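Local coordinates for protein cyanophage-like gp41-1 intein (Metagenome, PDB 6QAZ) that is a naturally split intein that probably excises itself by protein splicing, joining the flanking segments through a new peptide bond, at residues 42-47 / 105-110; 28-33 / 88-93; 49-54 / 99-104; 3-8 / 64-69. One frame throughout, in Å; residues are numbered along the deposited sequence. Where two conformers were deposited one is given.

Contact 1. Residues 42-47 / 105-110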
loop_
_atom_site.group_PDB
_atom_site.type_symbol
_atom_site.label_atom_id
_atom_site.label_comp_id
_atom_site.label_asym_id
_atom_site.label_seq_id
_atom_site.Cartn_x
_atom_site.Cartn_y
_atom_site.Cartn_z
ATOM N N PHE A 42 9.423 7.505 -7.172
ATOM C CA PHE A 42 10.293 8.383 -6.384
ATOM C C PHE A 42 11.507 7.582 -5.968
ATOM O O PHE A 42 11.527 6.361 -6.049
ATOM C CB PHE A 42 9.524 8.951 -5.194
ATOM C CG PHE A 42 8.300 9.740 -5.598
ATOM C CD1 PHE A 42 8.411 10.963 -6.252
ATOM C CD2 PHE A 42 7.030 9.267 -5.307
ATOM C CE1 PHE A 42 7.270 11.668 -6.613
ATOM C CE2 PHE A 42 5.912 9.995 -5.665
ATOM C CZ PHE A 42 6.037 11.176 -6.322
ATOM N N PRO A 43 12.577 8.233 -5.482
ATOM C CA PRO A 43 13.755 7.469 -5.089
ATOM C C PRO A 43 13.461 6.494 -3.962
ATOM O O PRO A 43 12.686 6.781 -3.066
ATOM C CB PRO A 43 14.748 8.535 -4.646
ATOM C CG PRO A 43 14.317 9.760 -5.393
ATOM C CD PRO A 43 12.813 9.675 -5.450
ATOM N N LYS A 44 14.115 5.352 -4.032
ATOM C CA LYS A 44 14.113 4.404 -2.919
ATOM C C LYS A 44 14.680 5.125 -1.694
ATOM O O LYS A 44 15.560 5.940 -1.809
ATOM C CB LYS A 44 15.075 3.231 -3.105
ATOM C CG LYS A 44 14.487 1.937 -3.625
ATOM C CD LYS A 44 15.522 1.006 -4.214
ATOM C CE LYS A 44 16.824 0.901 -3.443
ATOM N NZ LYS A 44 17.710 -0.161 -3.976
ATOM N N SER A 45 14.217 4.760 -0.526
ATOM C CA SER A 45 14.544 5.419 0.743
ATOM C C SER A 45 14.590 4.383 1.839
ATOM O O SER A 45 13.820 3.520 1.818
ATOM C CB SER A 45 13.549 6.540 1.082
ATOM O OG SER A 45 12.235 6.006 1.256
ATOM N N LYS A 46 15.432 4.596 2.833
ATOM C CA LYS A 46 15.502 3.717 3.991
ATOM C C LYS A 46 14.711 4.374 5.100
ATOM O O LYS A 46 14.989 5.535 5.464
ATOM C CB LYS A 46 16.942 3.543 4.431
ATOM C CG LYS A 46 17.153 2.388 5.391
ATOM C CD LYS A 46 18.610 2.079 5.654
ATOM C CE LYS A 46 18.787 0.845 6.512
ATOM N NZ LYS A 46 20.044 0.892 7.296
ATOM N N LYS A 47 13.741 3.644 5.612
ATOM C CA LYS A 47 12.830 4.142 6.650
ATOM C C LYS A 47 12.519 2.990 7.609
ATOM O O LYS A 47 12.592 1.796 7.240
ATOM C CB LYS A 47 11.510 4.674 6.061
ATOM C CG LYS A 47 11.593 5.693 4.939
ATOM C CD LYS A 47 10.217 6.143 4.431
ATOM C CE LYS A 47 10.227 7.481 3.733
ATOM N NZ LYS A 47 10.058 7.341 2.279
ATOM N N GLU A 105 14.548 -0.911 10.071
ATOM C CA GLU A 105 14.831 0.023 8.979
ATOM C C GLU A 105 15.142 -0.783 7.738
ATOM O O GLU A 105 15.961 -1.708 7.801
ATOM C CB GLU A 105 16.014 0.888 9.364
ATOM C CG GLU A 105 15.650 1.897 10.416
ATOM C CD GLU A 105 16.074 3.303 10.061
ATOM O OE1 GLU A 105 15.637 3.797 8.984
ATOM O OE2 GLU A 105 16.848 3.893 10.837
ATOM N N ARG A 106 14.554 -0.410 6.616
ATOM C CA ARG A 106 14.848 -1.106 5.357
ATOM C C ARG A 106 14.556 -0.166 4.192
ATOM O O ARG A 106 13.898 0.870 4.345
ATOM C CB ARG A 106 14.009 -2.363 5.282
ATOM C CG ARG A 106 12.530 -2.090 5.171
ATOM C CD ARG A 106 11.699 -3.344 4.958
ATOM N NE ARG A 106 11.774 -4.228 6.089
ATOM C CZ ARG A 106 11.283 -5.454 6.116
ATOM N NH1 ARG A 106 10.662 -5.967 5.068
ATOM N NH2 ARG A 106 11.335 -6.148 7.238
ATOM N N GLU A 107 15.045 -0.563 3.027
ATOM C CA GLU A 107 14.732 0.166 1.792
ATOM C C GLU A 107 13.252 -0.032 1.459
ATOM O O GLU A 107 12.715 -1.141 1.577
ATOM C CB GLU A 107 15.584 -0.368 0.650
ATOM C CG GLU A 107 17.068 -0.158 0.822
ATOM C CD GLU A 107 17.543 1.279 0.835
ATOM O OE1 GLU A 107 16.877 2.139 0.250
ATOM O OE2 GLU A 107 18.673 1.507 1.311
ATOM N N LEU A 108 12.622 1.045 1.054
ATOM C CA LEU A 108 11.207 1.060 0.685
ATOM C C LEU A 108 11.037 1.865 -0.587
ATOM O O LEU A 108 11.866 2.745 -0.915
ATOM C CB LEU A 108 10.388 1.673 1.817
ATOM C CG LEU A 108 10.445 1.012 3.200
ATOM C CD1 LEU A 108 9.664 1.869 4.165
ATOM C CD2 LEU A 108 9.898 -0.379 3.202
ATOM N N ILE A 109 9.930 1.639 -1.273
ATOM C CA ILE A 109 9.776 2.519 -2.418
ATOM C C ILE A 109 8.371 3.068 -2.510
ATOM O O ILE A 109 7.401 2.688 -1.864
ATOM C CB ILE A 109 10.167 1.703 -3.626
ATOM C CG1 ILE A 109 10.347 2.532 -4.890
ATOM C CG2 ILE A 109 9.124 0.621 -3.787
ATOM C CD1 ILE A 109 11.225 3.735 -4.754
ATOM N N ASP A 110 8.374 4.146 -3.264
ATOM C CA ASP A 110 7.261 5.096 -3.284
ATOM C C ASP A 110 6.941 5.425 -4.731
ATOM O O ASP A 110 7.845 5.867 -5.445
ATOM C CB ASP A 110 7.731 6.322 -2.542
ATOM C CG ASP A 110 6.661 7.321 -2.273
ATOM O OD1 ASP A 110 5.469 7.056 -2.495
ATOM O OD2 ASP A 110 7.075 8.422 -1.793
HETATM O O HOH W 1 10.957 5.619 -1.176
HETATM O O HOH W 2 17.931 4.426 0.052
#

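Contact 2. Residues 28-33 / 88-93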
loop_
_atom_site.group_PDB
_atom_site.type_symbol
_atom_site.label_atom_id
_atom_site.label_comp_id
_atom_site.label_asym_id
_atom_site.label_seq_id
_atom_site.Cartn_x
_atom_site.Cartn_y
_atom_site.Cartn_z
ATOM N N LEU A 28 0.617 0.325 -15.472
ATOM C CA LEU A 28 -0.768 0.454 -15.006
ATOM C C LEU A 28 -0.971 -0.485 -13.817
ATOM O O LEU A 28 -0.581 -1.658 -13.928
ATOM C CB LEU A 28 -1.707 0.097 -16.154
ATOM C CG LEU A 28 -1.828 1.156 -17.254
ATOM C CD1 LEU A 28 -2.428 0.563 -18.496
ATOM C CD2 LEU A 28 -2.639 2.360 -16.785
ATOM N N VAL A 29 -1.551 0.022 -12.732
ATOM C CA VAL A 29 -1.769 -0.785 -11.515
ATOM C C VAL A 29 -3.228 -0.759 -11.136
ATOM O O VAL A 29 -3.884 0.299 -11.169
ATOM C CB VAL A 29 -0.858 -0.349 -10.368
ATOM C CG1 VAL A 29 0.592 -0.676 -10.687
ATOM C CG2 VAL A 29 -1.030 1.100 -9.972
ATOM N N LEU A 30 -3.744 -1.911 -10.732
ATOM C CA LEU A 30 -5.182 -2.055 -10.479
ATOM C C LEU A 30 -5.558 -1.413 -9.153
ATOM O O LEU A 30 -4.910 -1.653 -8.129
ATOM C CB LEU A 30 -5.553 -3.534 -10.455
ATOM C CG LEU A 30 -7.041 -3.811 -10.292
ATOM C CD1 LEU A 30 -7.849 -3.320 -11.481
ATOM C CD2 LEU A 30 -7.276 -5.290 -10.068
ATOM N N SER A 31 -6.631 -0.640 -9.196
ATOM C CA SER A 31 -7.294 -0.039 -8.041
ATOM C C SER A 31 -8.726 -0.547 -7.951
ATOM O O SER A 31 -9.152 -1.386 -8.751
ATOM C CB SER A 31 -7.267 1.468 -8.177
ATOM O OG SER A 31 -8.295 1.917 -9.017
ATOM N N ASN A 32 -9.474 0.025 -7.033
ATOM C CA ASN A 32 -10.926 -0.259 -6.928
ATOM C C ASN A 32 -11.713 0.323 -8.095
ATOM O O ASN A 32 -12.860 -0.082 -8.259
ATOM C CB ASN A 32 -11.471 0.260 -5.592
ATOM C CG ASN A 32 -11.236 1.729 -5.371
ATOM O OD1 ASN A 32 -10.153 2.239 -5.613
ATOM N ND2 ASN A 32 -12.251 2.412 -4.908
ATOM N N THR A 33 -11.135 1.309 -8.774
ATOM C CA THR A 33 -11.688 2.047 -9.926
ATOM C C THR A 33 -10.857 1.780 -11.171
ATOM O O THR A 33 -10.527 2.683 -11.827
ATOM C CB THR A 33 -11.584 3.586 -9.742
ATOM O OG1 THR A 33 -10.190 3.824 -9.543
ATOM C CG2 THR A 33 -12.407 4.112 -8.592
ATOM N N TYR A 88 -9.737 -2.008 3.375
ATOM C CA TYR A 88 -10.445 -2.643 2.262
ATOM C C TYR A 88 -9.523 -3.629 1.582
ATOM O O TYR A 88 -8.359 -3.310 1.306
ATOM C CB TYR A 88 -10.899 -1.590 1.255
ATOM C CG TYR A 88 -11.892 -0.593 1.798
ATOM C CD1 TYR A 88 -13.242 -0.874 1.828
ATOM C CD2 TYR A 88 -11.476 0.627 2.303
ATOM C CE1 TYR A 88 -14.150 0.053 2.326
ATOM C CE2 TYR A 88 -12.361 1.558 2.810
ATOM C CZ TYR A 88 -13.710 1.275 2.821
ATOM O OH TYR A 88 -14.572 2.185 3.382
ATOM N N VAL A 89 -10.059 -4.796 1.251
ATOM C CA VAL A 89 -9.325 -5.804 0.473
ATOM C C VAL A 89 -10.044 -5.992 -0.839
ATOM O O VAL A 89 -11.180 -5.586 -1.023
ATOM C CB VAL A 89 -9.154 -7.129 1.226
ATOM C CG1 VAL A 89 -8.417 -6.896 2.517
ATOM C CG2 VAL A 89 -10.450 -7.884 1.415
ATOM N N LYS A 90 -9.393 -6.631 -1.776
ATOM C CA LYS A 90 -10.014 -6.765 -3.099
ATOM C C LYS A 90 -11.278 -7.587 -2.923
ATOM O O LYS A 90 -11.247 -8.610 -2.281
ATOM C CB LYS A 90 -9.036 -7.309 -4.127
ATOM C CG LYS A 90 -9.498 -7.215 -5.570
ATOM C CD LYS A 90 -8.427 -7.661 -6.571
ATOM C CE LYS A 90 -9.011 -7.985 -7.926
ATOM N NZ LYS A 90 -8.032 -8.710 -8.766
ATOM N N GLU A 91 -12.434 -7.246 -3.497
ATOM C CA GLU A 91 -12.937 -5.990 -4.016
ATOM C C GLU A 91 -13.848 -5.303 -2.983
ATOM O O GLU A 91 -15.065 -5.644 -2.773
ATOM C CB GLU A 91 -13.798 -6.211 -5.250
ATOM C CG GLU A 91 -13.908 -4.984 -6.135
ATOM C CD GLU A 91 -12.552 -4.448 -6.580
ATOM O OE1 GLU A 91 -11.792 -5.194 -7.181
ATOM O OE2 GLU A 91 -12.263 -3.330 -6.278
ATOM N N MET A 92 -13.300 -4.244 -2.458
ATOM C CA MET A 92 -13.870 -3.336 -1.454
ATOM C C MET A 92 -14.555 -4.089 -0.317
ATOM O O MET A 92 -15.566 -3.633 0.144
ATOM C CB MET A 92 -14.801 -2.356 -2.149
ATOM C CG MET A 92 -14.072 -1.436 -3.104
ATOM S SD MET A 92 -12.844 -0.479 -2.267
ATOM C CE MET A 92 -13.788 0.709 -1.328
ATOM N N MET A 93 -13.933 -5.143 0.187
ATOM C CA MET A 93 -14.449 -5.867 1.373
ATOM C C MET A 93 -13.729 -5.365 2.635
ATOM O O MET A 93 -12.519 -5.333 2.595
ATOM C CB MET A 93 -14.235 -7.385 1.245
ATOM C CG MET A 93 -14.919 -7.980 0.040
ATOM S SD MET A 93 -16.726 -7.858 0.090
ATOM C CE MET A 93 -17.078 -9.064 1.367
HETATM O O HOH W 3 -11.008 -3.401 -9.226
HETATM O O HOH W 4 -14.347 -1.863 -6.738
#

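Contact 3. Residues 49-54 / 99-104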
loop_
_atom_site.group_PDB
_atom_site.type_symbol
_atom_site.label_atom_id
_atom_site.label_comp_id
_atom_site.label_asym_id
_atom_site.label_seq_id
_atom_site.Cartn_x
_atom_site.Cartn_y
_atom_site.Cartn_z
ATOM N N SER A 49 10.101 0.450 9.142
ATOM C CA SER A 49 8.985 -0.267 8.518
ATOM C C SER A 49 8.104 -0.898 9.577
ATOM O O SER A 49 8.544 -1.158 10.694
ATOM C CB SER A 49 9.494 -1.268 7.532
ATOM O OG SER A 49 10.188 -2.346 8.121
ATOM N N TYR A 50 6.872 -1.157 9.171
ATOM C CA TYR A 50 5.797 -1.694 9.998
ATOM C C TYR A 50 5.039 -2.710 9.175
ATOM O O TYR A 50 4.802 -2.511 7.990
ATOM C CB TYR A 50 4.798 -0.605 10.397
ATOM C CG TYR A 50 5.406 0.482 11.218
ATOM C CD1 TYR A 50 6.154 1.487 10.626
ATOM C CD2 TYR A 50 5.255 0.517 12.593
ATOM C CE1 TYR A 50 6.782 2.467 11.349
ATOM C CE2 TYR A 50 5.842 1.536 13.344
ATOM C CZ TYR A 50 6.644 2.478 12.717
ATOM O OH TYR A 50 7.269 3.489 13.405
ATOM N N LYS A 51 4.626 -3.794 9.817
ATOM C CA LYS A 51 3.788 -4.810 9.177
ATOM C C LYS A 51 2.364 -4.691 9.693
ATOM O O LYS A 51 2.144 -4.793 10.917
ATOM C CB LYS A 51 4.322 -6.220 9.437
ATOM C CG LYS A 51 3.544 -7.307 8.718
ATOM C CD LYS A 51 4.146 -8.662 8.885
ATOM C CE LYS A 51 4.338 -9.064 10.317
ATOM N NZ LYS A 51 4.647 -10.509 10.424
ATOM N N ILE A 52 1.428 -4.572 8.789
ATOM C CA ILE A 52 -0.006 -4.623 9.094
ATOM C C ILE A 52 -0.523 -5.981 8.677
ATOM O O ILE A 52 -0.320 -6.377 7.525
ATOM C CB ILE A 52 -0.738 -3.493 8.345
ATOM C CG1 ILE A 52 -0.177 -2.135 8.721
ATOM C CG2 ILE A 52 -2.225 -3.599 8.583
ATOM C CD1 ILE A 52 -0.711 -1.001 7.904
ATOM N N THR A 53 -1.188 -6.685 9.580
ATOM C CA THR A 53 -1.781 -8.000 9.305
ATOM C C THR A 53 -3.286 -7.914 9.493
ATOM O O THR A 53 -3.747 -7.451 10.566
ATOM C CB THR A 53 -1.216 -9.089 10.225
ATOM O OG1 THR A 53 0.217 -9.100 10.096
ATOM C CG2 THR A 53 -1.777 -10.456 9.906
ATOM N N LEU A 54 -4.054 -8.354 8.506
ATOM C CA LEU A 54 -5.509 -8.332 8.565
ATOM C C LEU A 54 -6.052 -9.682 9.013
ATOM O O LEU A 54 -5.363 -10.706 9.033
ATOM C CB LEU A 54 -6.089 -7.975 7.191
ATOM C CG LEU A 54 -5.568 -6.668 6.580
ATOM C CD1 LEU A 54 -6.300 -6.387 5.312
ATOM C CD2 LEU A 54 -5.676 -5.500 7.551
ATOM N N LYS A 99 -3.079 -6.763 13.745
ATOM C CA LYS A 99 -1.782 -6.419 14.327
ATOM C C LYS A 99 -1.156 -5.344 13.493
ATOM O O LYS A 99 -1.209 -5.433 12.273
ATOM C CB LYS A 99 -0.800 -7.610 14.361
ATOM C CG LYS A 99 -1.248 -8.869 15.023
ATOM C CD LYS A 99 -0.248 -9.944 14.792
ATOM C CE LYS A 99 -0.911 -11.308 14.877
ATOM N NZ LYS A 99 0.039 -12.425 15.005
ATOM N N ILE A 100 -0.445 -4.460 14.154
ATOM C CA ILE A 100 0.557 -3.599 13.507
ATOM C C ILE A 100 1.849 -3.792 14.289
ATOM O O ILE A 100 1.862 -3.619 15.522
ATOM C CB ILE A 100 0.122 -2.144 13.460
ATOM C CG1 ILE A 100 -1.236 -2.022 12.758
ATOM C CG2 ILE A 100 1.208 -1.331 12.765
ATOM C CD1 ILE A 100 -1.695 -0.643 12.463
ATOM N N GLU A 101 2.873 -4.269 13.612
ATOM C CA GLU A 101 4.155 -4.706 14.228
ATOM C C GLU A 101 5.270 -3.818 13.667
ATOM O O GLU A 101 5.528 -3.903 12.470
ATOM C CB GLU A 101 4.433 -6.206 13.963
ATOM C CG GLU A 101 5.718 -6.729 14.645
ATOM C CD GLU A 101 6.086 -8.197 14.437
ATOM O OE1 GLU A 101 5.216 -9.087 14.715
ATOM O OE2 GLU A 101 7.264 -8.478 14.031
ATOM N N GLU A 102 5.965 -3.046 14.499
ATOM C CA GLU A 102 7.158 -2.324 14.042
ATOM C C GLU A 102 8.231 -3.359 13.731
ATOM O O GLU A 102 8.479 -4.269 14.563
ATOM C CB GLU A 102 7.596 -1.305 15.072
ATOM C CG GLU A 102 8.720 -0.440 14.557
ATOM C CD GLU A 102 9.139 0.675 15.487
ATOM O OE1 GLU A 102 8.412 0.957 16.454
ATOM O OE2 GLU A 102 10.199 1.255 15.233
ATOM N N LEU A 103 8.873 -3.183 12.601
ATOM C CA LEU A 103 9.958 -4.062 12.164
ATOM C C LEU A 103 11.244 -3.240 12.242
ATOM O O LEU A 103 11.522 -2.654 13.291
ATOM C CB LEU A 103 9.641 -4.633 10.773
ATOM C CG LEU A 103 8.348 -5.426 10.656
ATOM C CD1 LEU A 103 8.214 -5.919 9.230
ATOM C CD2 LEU A 103 8.304 -6.617 11.609
ATOM N N ASP A 104 12.017 -3.280 11.201
ATOM C CA ASP A 104 13.375 -2.735 11.131
ATOM C C ASP A 104 13.428 -1.590 10.120
ATOM O O ASP A 104 12.478 -1.345 9.371
ATOM C CB ASP A 104 14.330 -3.871 10.757
ATOM C CG ASP A 104 13.901 -4.731 9.571
ATOM O OD1 ASP A 104 12.905 -4.439 8.917
ATOM O OD2 ASP A 104 14.609 -5.741 9.338
HETATM O O HOH W 5 5.133 -11.162 12.842
#

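Contact 4. Residues 3-8 / 64-69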
loop_
_atom_site.group_PDB
_atom_site.type_symbol
_atom_site.label_atom_id
_atom_site.label_comp_id
_atom_site.label_asym_id
_atom_site.label_seq_id
_atom_site.Cartn_x
_atom_site.Cartn_y
_atom_site.Cartn_z
ATOM N N GLY A 3 6.056 8.621 2.616
ATOM C CA GLY A 3 6.127 7.216 3.008
ATOM C C GLY A 3 6.317 6.302 1.822
ATOM O O GLY A 3 6.574 6.766 0.730
ATOM N N ALA A 4 6.181 5.005 2.044
ATOM C CA ALA A 4 6.729 4.020 1.118
ATOM C C ALA A 4 6.330 2.613 1.546
ATOM O O ALA A 4 5.856 2.379 2.673
ATOM C CB ALA A 4 8.228 4.200 1.021
ATOM N N LEU A 5 6.555 1.675 0.644
ATOM C CA LEU A 5 6.138 0.279 0.744
ATOM C C LEU A 5 7.345 -0.648 0.588
ATOM O O LEU A 5 8.312 -0.367 -0.118
ATOM C CB LEU A 5 5.130 -0.045 -0.347
ATOM C CG LEU A 5 3.781 0.640 -0.195
ATOM C CD1 LEU A 5 2.892 0.407 -1.389
ATOM C CD2 LEU A 5 3.077 0.242 1.033
ATOM N N ASP A 6 7.237 -1.850 1.172
ATOM C CA ASP A 6 8.295 -2.855 0.991
ATOM C C ASP A 6 8.512 -3.150 -0.475
ATOM O O ASP A 6 7.554 -3.239 -1.261
ATOM C CB ASP A 6 7.920 -4.113 1.751
ATOM C CG ASP A 6 9.046 -5.100 1.782
ATOM O OD1 ASP A 6 10.009 -4.821 2.514
ATOM O OD2 ASP A 6 8.986 -6.099 1.025
ATOM N N LEU A 7 9.759 -3.418 -0.844
ATOM C CA LEU A 7 10.114 -3.715 -2.245
ATOM C C LEU A 7 9.370 -4.915 -2.814
ATOM O O LEU A 7 9.152 -4.932 -4.038
ATOM C CB LEU A 7 11.602 -4.033 -2.361
ATOM C CG LEU A 7 12.511 -2.877 -2.751
ATOM C CD1 LEU A 7 12.586 -1.897 -1.633
ATOM C CD2 LEU A 7 13.897 -3.393 -3.113
ATOM N N LYS A 8 9.014 -5.892 -2.003
ATOM C CA LYS A 8 8.412 -7.135 -2.491
ATOM C C LYS A 8 6.897 -7.066 -2.494
ATOM O O LYS A 8 6.245 -8.054 -2.861
ATOM C CB LYS A 8 8.903 -8.309 -1.666
ATOM C CG LYS A 8 10.420 -8.492 -1.797
ATOM C CD LYS A 8 11.033 -9.769 -1.423
ATOM C CE LYS A 8 10.410 -11.033 -1.988
ATOM N NZ LYS A 8 10.809 -11.451 -3.358
ATOM N N GLU A 64 5.711 4.640 8.396
ATOM C CA GLU A 64 4.722 5.169 9.342
ATOM C C GLU A 64 3.796 6.199 8.708
ATOM O O GLU A 64 2.691 6.393 9.218
ATOM C CB GLU A 64 5.340 5.767 10.602
ATOM C CG GLU A 64 6.086 7.059 10.368
ATOM C CD GLU A 64 6.586 7.710 11.632
ATOM O OE1 GLU A 64 5.939 7.501 12.678
ATOM O OE2 GLU A 64 7.605 8.428 11.549
ATOM N N GLU A 65 4.234 6.859 7.644
ATOM C CA GLU A 65 3.389 7.904 7.056
ATOM C C GLU A 65 2.600 7.388 5.860
ATOM O O GLU A 65 1.794 8.159 5.303
ATOM C CB GLU A 65 4.106 9.159 6.784
ATOM C CG GLU A 65 4.875 9.146 5.586
ATOM C CD GLU A 65 6.285 8.643 5.723
ATOM O OE1 GLU A 65 7.209 9.408 5.399
ATOM O OE2 GLU A 65 6.440 7.466 6.149
ATOM N N HIS A 66 2.763 6.138 5.471
ATOM C CA HIS A 66 2.070 5.627 4.284
ATOM C C HIS A 66 0.568 5.523 4.547
ATOM O O HIS A 66 0.135 4.928 5.552
ATOM C CB HIS A 66 2.654 4.269 3.911
ATOM C CG HIS A 66 2.061 3.779 2.647
ATOM N ND1 HIS A 66 2.483 4.178 1.401
ATOM C CD2 HIS A 66 0.951 3.053 2.423
ATOM C CE1 HIS A 66 1.643 3.741 0.497
ATOM N NE2 HIS A 66 0.729 3.041 1.080
ATOM N N LEU A 67 -0.239 6.059 3.654
ATOM C CA LEU A 67 -1.697 6.161 3.831
ATOM C C LEU A 67 -2.444 4.959 3.276
ATOM O O LEU A 67 -2.091 4.371 2.247
ATOM C CB LEU A 67 -2.195 7.423 3.132
ATOM C CG LEU A 67 -1.711 8.739 3.690
ATOM C CD1 LEU A 67 -1.955 9.858 2.673
ATOM C CD2 LEU A 67 -2.384 9.068 5.017
ATOM N N PHE A 68 -3.554 4.686 3.954
ATOM C CA PHE A 68 -4.547 3.707 3.504
ATOM C C PHE A 68 -5.942 4.300 3.597
ATOM O O PHE A 68 -6.281 4.948 4.593
ATOM C CB PHE A 68 -4.580 2.467 4.405
ATOM C CG PHE A 68 -3.314 1.672 4.374
ATOM C CD1 PHE A 68 -2.212 2.046 5.147
ATOM C CD2 PHE A 68 -3.203 0.548 3.564
ATOM C CE1 PHE A 68 -1.029 1.342 5.080
ATOM C CE2 PHE A 68 -2.036 -0.178 3.540
ATOM C CZ PHE A 68 -0.950 0.227 4.291
ATOM N N PRO A 69 -6.812 3.999 2.640
ATOM C CA PRO A 69 -8.213 4.379 2.763
ATOM C C PRO A 69 -8.858 3.563 3.868
ATOM O O PRO A 69 -8.633 2.365 4.005
ATOM C CB PRO A 69 -8.817 4.085 1.397
ATOM C CG PRO A 69 -7.887 3.154 0.736
ATOM C CD PRO A 69 -6.530 3.363 1.355
HETATM O O HOH W 6 8.224 10.284 3.280
#

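Contact 1. Residues 42-47 / 105-110
Lys46 faces Glu107 in a non-hydrogen-bonded antiparallel pair, flanked by the hydrogen-bonded pairs Ser45-Leu108 and Lys47-Arg106. Followed outward, Lys46 CB lies 4.1 Å from Glu107 OE2. Lys46 CG, anti to the backbone N (chi1 -165°), passes 3.7 Å from Arg106 O. The chain then runs out extended and crosses Glu105 at about a right angle, with Lys46 CE 4.0 Å from Glu105 CB. At the tip, Lys46 NZ remains 5.5 Å from Glu105 OE1, too far for a salt bridge. Glu107, by contrast, folds back over the strand of Ser45: chi2 (-65°) turns its CD toward 42-47, and Glu107 OE1 lies 3.6 Å from Ser45 C. The pairing joins the start of strand 45-54 to the later half of strand 93-113, the long curved strand of the all-beta HINT fold of inteins. On the sheet face of Leu108 and Arg106, Lys47 CB packs 3.9 Å from Leu108 CD1, while the Arg106 guanidinium turns to Asp104 and Asp6 in salt bridges. Before Ser45 the pairing gives way to a water that donates to both Pro43 O and Leu108 O. Farther back, Phe42 N donates to Asp110 O (2.9 Å), and Phe42 CD2 lies 3.6 Å from Asp110 OD2, with ring and carboxylate planes 50° apart.

Contact 2. Residues 28-33 / 88-93
Asn32 meets Glu91 and Met92 with no direct hydrogen bond between the two segments. Glu91 OE2 approaches Asn32 CA at 3.4 Å, and Met92 SD lies 3.7 Å from Asn32 CB, the two side chains crossing obliquely. Nearby, Leu30 CD2 touches the end of the extended Lys90 chain, 3.7 Å from Lys90 NZ and at about a right angle to it. Two waters link the polar groups: one donates to Ser31 O and Glu91 OE1, the other to Asn32 O and Glu91 OE2, so each carboxylate oxygen is tied to a backbone carbonyl. In the next shell, Tyr120 OH hydrogen-bonds to Glu91 OE2, Gln12 OE1 holds Lys90 NZ, and Asn116 ND2 meets Asn32 OD1. The turn carrying Glu91 is shaped by a cis peptide bond before that residue and by a G1 beta bulge in which Met92 and Met93 both face Val89. Bends at chi2 and chi3 of Met92 bring its CE 3.6 Å above one face of the Tyr88 ring, toward the rim. The contact thus sets the end of strand 28-31 against the turn linking strands 86-89 and 93-113, with strand 118-121 touching both sides through Tyr120.

Contact 3. Residues 49-54 / 99-104
Ser49 grips Asp104 O with two donors. Its OG, held between the backbone N and the carbonyl carbon (chi1 68°), bonds at 2.8 Å in the carbonyl plane, whereas Ser49 N reaches the same Asp104 O at 3.0 Å from 39° above that plane. From here the tight part runs along the backbones. Lys51 and Glu101 form a hydrogen-bonded antiparallel pair, and Lys51 N donates almost straight to Glu101 O at 2.8 Å. Tyr50 and Glu102 lie side by side and point the same way, with Tyr50 CE2 3.7 Å from Glu102 CG; the carboxylate continues to a salt bridge with Lys48. On the same face, Ile52 CG1 packs 4.2 Å from Ile100 CG1, and Ile52 goes on to touch Leu81 and Ile97. The other face is looser at its charged tips. Leu103 CD1 still covers Lys51 CB at 3.9 Å, but Lys51 NZ remains beyond salt-bridge distance of Glu101 OE1 in the modelled conformer, and a water accepting from the amine bridges to that oxygen. At the far end, Lys99 N bonds only weakly to Thr53 O (3.3 Å). The segments run antiparallel with a marked twist, their directions 149° apart, as expected for the long, coiled strands 45-54 and 93-113 in the beta-rich HINT fold of inteins.

Contact 4. Residues 3-8 / 64-69
A stretch, Ser63 to His66, that matches the block B motif of inteins closes in this contact on the residues at the probable N-terminal splice junction, Gly3 and Ala4. His66 projects toward them, its CG anti to the backbone N (chi1 -175°), and presents an edge of the ring: Ala4 N lies near the ring plane, 3.8 Å from His66 ND1. Leu5 covers one face. Its CD2 stands 3.7 Å from the ring centroid and only 10° off the normal, a CH-pi contact over the centre, while Phe68 CE1 adjoins the edge in plane. The ring is further fixed by a hydrogen bond between His66 NE2 and Thr126 OG1. Glu65 OE2 is hydrogen-bonded to Ser63 OG. Ser63 OG also holds Ala4 N through a weak bond, so the stretch meets the junction from both its first and last residues. The placement of ND1 beside the amide is consistent with the role of the block B histidine in activating the scissile peptide of related inteins, whereas Ala4 offers no nucleophilic side chain, in keeping with the intact junction.

In the fold
Contacts 1 and 3 are successive parts of one pairing, strand 45-54 with strand 93-113; their centres are 16 Å apart, and contact 3 is nested inside the chain loop that contact 1 closes. Contact 4 lies near the centre of the chain at the probable splice site, its centre about 10 Å from that of contact 1 and 11 Å from that of contact 3. Contact 1 reaches it through Ile109 N to Leu5 O (2.8 Å); contact 3 does so where Ile52 CD1 packs on Phe68 CE1. Contact 2 lies across the chain's centre from contact 1, with centres 24 Å apart; it meets contact 3 through Val89 and Leu54, and contact 4 where Tyr88 CD2 packs 3.7 Å from Pro69 O.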